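Local coordinates for binary enterotoxin of Clostridium perfringens component a (Clostridium perfringens, PDB 5WTZ), which binds NAD+ and probably transfers its ADP-ribose to actin, as the enzymatic component of a two-part iota-like enterotoxin, at residues L275-K278 with I279-S283. Residues are numbered along the deposited sequence; the frame is centred on the assembly and turned at random.
Sequences LEEK and ISNIS
Glu276 and Ser280 meet one helical turn apart, where a water ties them together on the amphipathic alpha-helix 272-286 of the NAD-binding ADP-ribosyltransferase domain. The water donates to Glu276 OE1 at 3.0 Å and to Glu276 O, and it accepts from Ser280 OG. Glu276 O thus takes two donors, the water and the backbone Ser280 N, the latter at 2.8 Å. A glutamate suits this place because its chain, folded at chi2 (-70°), turns OE1 to the water that also bonds Glu276 O, while the other oxygen, OE2, bonds to Tyr260 of helix 240-263. Serine is short enough to keep its hydroxyl close to the helix and within reach of the water.

On the next flank the side chains of Glu277 and Asn281 cross at an angle, their carboxylate and amide planes turned steeply, 77° apart. Asn281 ND2 lies 3.6 Å from Glu277 OE2, but each finds its stronger partner on helix 240-263: Arg244 forms a salt bridge with Glu277 OE2, and the asparagine amide, able to donate, bonds to Asp245. These two links join the helices on this flank.

Leu275, Ile279 and Ile282 form the apolar face, where the branched isoleucine chains fill the interface, Ile279 against Tyr260 and Phe340, Ile282 against Phe340 and Ile246. The side chain of Ile279 lies about 7 Å from that of NAD+-binding Asn258. This packing is near the cofactor without touching it, the Ile282 side chain being about 11 Å from NAD. Regular i to i+4 bonds include Ile279 N to Leu275 O at 2.9 Å and Ile282 N to Lys278 O, nearly straight, with an N-H...O angle of 176°. With CG1 beside its own backbone N, Ile282 sets that carbon 3.2 Å from Lys278 O.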
ATOM      1  N   LEU A 275     -14.921 -26.419 -20.204  1.00 37.06           N
ATOM      2  CA  LEU A 275     -14.495 -25.495 -19.161  1.00 35.91           C
ATOM      3  C   LEU A 275     -13.195 -25.949 -18.519  1.00 36.19           C
ATOM      4  O   LEU A 275     -12.287 -25.143 -18.316  1.00 39.41           O
ATOM      5  CB  LEU A 275     -15.574 -25.344 -18.090  1.00 38.52           C
ATOM      6  CG  LEU A 275     -16.760 -24.438 -18.415  1.00 38.13           C
ATOM      7  CD1 LEU A 275     -17.957 -24.837 -17.569  1.00 43.87           C
ATOM      8  CD2 LEU A 275     -16.404 -22.980 -18.191  1.00 36.72           C
ATOM      9  N   GLU A 276     -13.109 -27.237 -18.190  1.00 32.13           N
ATOM     10  CA  GLU A 276     -11.883 -27.783 -17.602  1.00 36.19           C
ATOM     11  C   GLU A 276     -10.670 -27.597 -18.519  1.00 32.03           C
ATOM     12  O   GLU A 276      -9.588 -27.264 -18.048  1.00 31.50           O
ATOM     13  CB  GLU A 276     -12.050 -29.272 -17.267  1.00 41.58           C
ATOM     14  CG  GLU A 276     -13.147 -29.599 -16.260  1.00 50.98           C
ATOM     15  CD  GLU A 276     -12.837 -29.147 -14.844  1.00 63.55           C
ATOM     16  OE1 GLU A 276     -11.815 -28.460 -14.626  1.00 72.13           O
ATOM     17  OE2 GLU A 276     -13.626 -29.490 -13.936  1.00 66.61           O
ATOM     18  N   GLU A 277     -10.851 -27.819 -19.816  1.00 33.26           N
ATOM     19  CA  GLU A 277      -9.758 -27.684 -20.780  1.00 31.26           C
ATOM     20  C   GLU A 277      -9.235 -26.257 -20.771  1.00 30.56           C
ATOM     21  O   GLU A 277      -8.028 -26.023 -20.782  1.00 26.85           O
ATOM     22  CB  GLU A 277     -10.202 -28.060 -22.206  1.00 33.29           C
ATOM     23  CG  GLU A 277      -9.034 -28.060 -23.216  1.00 41.62           C
ATOM     24  CD  GLU A 277      -9.440 -27.668 -24.641  1.00 59.34           C
ATOM     25  OE1 GLU A 277     -10.651 -27.498 -24.905  1.00 66.24           O
ATOM     26  OE2 GLU A 277      -8.543 -27.522 -25.503  1.00 56.59           O
ATOM     27  N   LYS A 278     -10.155 -25.301 -20.766  1.00 29.66           N
ATOM     28  CA  LYS A 278      -9.763 -23.903 -20.752  1.00 25.57           C
ATOM     29  C   LYS A 278      -9.019 -23.572 -19.465  1.00 21.80           C
ATOM     30  O   LYS A 278      -7.981 -22.902 -19.485  1.00 20.27           O
ATOM     31  CB  LYS A 278     -10.981 -22.996 -20.905  1.00 30.81           C
ATOM     32  CG  LYS A 278     -11.701 -23.160 -22.230  1.00 37.54           C
ATOM     33  CD  LYS A 278     -12.204 -21.828 -22.756  1.00 41.82           C
ATOM     34  CE  LYS A 278     -13.303 -22.037 -23.792  1.00 43.94           C
ATOM     35  NZ  LYS A 278     -14.594 -22.400 -23.130  1.00 47.84           N
ATOM     36  N   ILE A 279      -9.554 -24.039 -18.342  1.00 26.54           N
ATOM     37  CA  ILE A 279      -8.942 -23.776 -17.044  1.00 28.92           C
ATOM     38  C   ILE A 279      -7.548 -24.410 -16.986  1.00 22.63           C
ATOM     39  O   ILE A 279      -6.599 -23.785 -16.506  1.00 24.60           O
ATOM     40  CB  ILE A 279      -9.831 -24.296 -15.893  1.00 29.46           C
ATOM     41  CG1 ILE A 279     -11.064 -23.393 -15.741  1.00 25.12           C
ATOM     42  CG2 ILE A 279      -9.053 -24.345 -14.580  1.00 31.05           C
ATOM     43  CD1 ILE A 279     -12.203 -24.036 -14.972  1.00 27.20           C
ATOM     44  N   SER A 280      -7.442 -25.628 -17.513  1.00 26.90           N
ATOM     45  CA  SER A 280      -6.162 -26.329 -17.644  1.00 30.42           C
ATOM     46  C   SER A 280      -5.133 -25.511 -18.421  1.00 27.89           C
ATOM     47  O   SER A 280      -3.999 -25.335 -17.969  1.00 24.81           O
ATOM     48  CB  SER A 280      -6.360 -27.685 -18.330  1.00 41.80           C
ATOM     49  OG  SER A 280      -6.776 -28.663 -17.397  1.00 47.05           O
ATOM     50  N   ASN A 281      -5.537 -25.000 -19.583  1.00 28.09           N
ATOM     51  CA  ASN A 281      -4.619 -24.277 -20.456  1.00 19.32           C
ATOM     52  C   ASN A 281      -4.186 -22.936 -19.858  1.00 25.19           C
ATOM     53  O   ASN A 281      -2.995 -22.602 -19.865  1.00 21.17           O
ATOM     54  CB  ASN A 281      -5.259 -24.093 -21.846  1.00 20.43           C
ATOM     55  CG  ASN A 281      -5.359 -25.400 -22.609  1.00 30.97           C
ATOM     56  OD1 ASN A 281      -4.601 -26.334 -22.348  1.00 28.41           O
ATOM     57  ND2 ASN A 281      -6.280 -25.472 -23.569  1.00 24.40           N
ATOM     58  N   ILE A 282      -5.136 -22.173 -19.321  1.00 25.24           N
ATOM     59  CA  ILE A 282      -4.796 -20.920 -18.658  1.00 19.19           C
ATOM     60  C   ILE A 282      -3.866 -21.185 -17.462  1.00 18.50           C
ATOM     61  O   ILE A 282      -2.860 -20.506 -17.306  1.00 16.78           O
ATOM     62  CB  ILE A 282      -6.071 -20.147 -18.193  1.00 15.14           C
ATOM     63  CG1 ILE A 282      -6.972 -19.840 -19.397  1.00 19.60           C
ATOM     64  CG2 ILE A 282      -5.689 -18.865 -17.412  1.00 15.43           C
ATOM     65  CD1 ILE A 282      -8.422 -19.571 -19.035  1.00 19.63           C
ATOM     66  N   SER A 283      -4.186 -22.178 -16.630  1.00 19.37           N
ATOM     67  CA  SER A 283      -3.401 -22.415 -15.413  1.00 22.80           C
ATOM     68  C   SER A 283      -1.982 -22.889 -15.762  1.00 18.97           C
ATOM     69  O   SER A 283      -1.020 -22.427 -15.152  1.00 20.44           O
ATOM     70  CB  SER A 283      -4.103 -23.435 -14.499  1.00 22.75           C
ATOM     71  OG  SER A 283      -3.382 -23.689 -13.299  1.00 21.47           O
TER
HETATM   72  O   HOH W   1      -8.975 -28.144 -15.498  1.00 30.34           O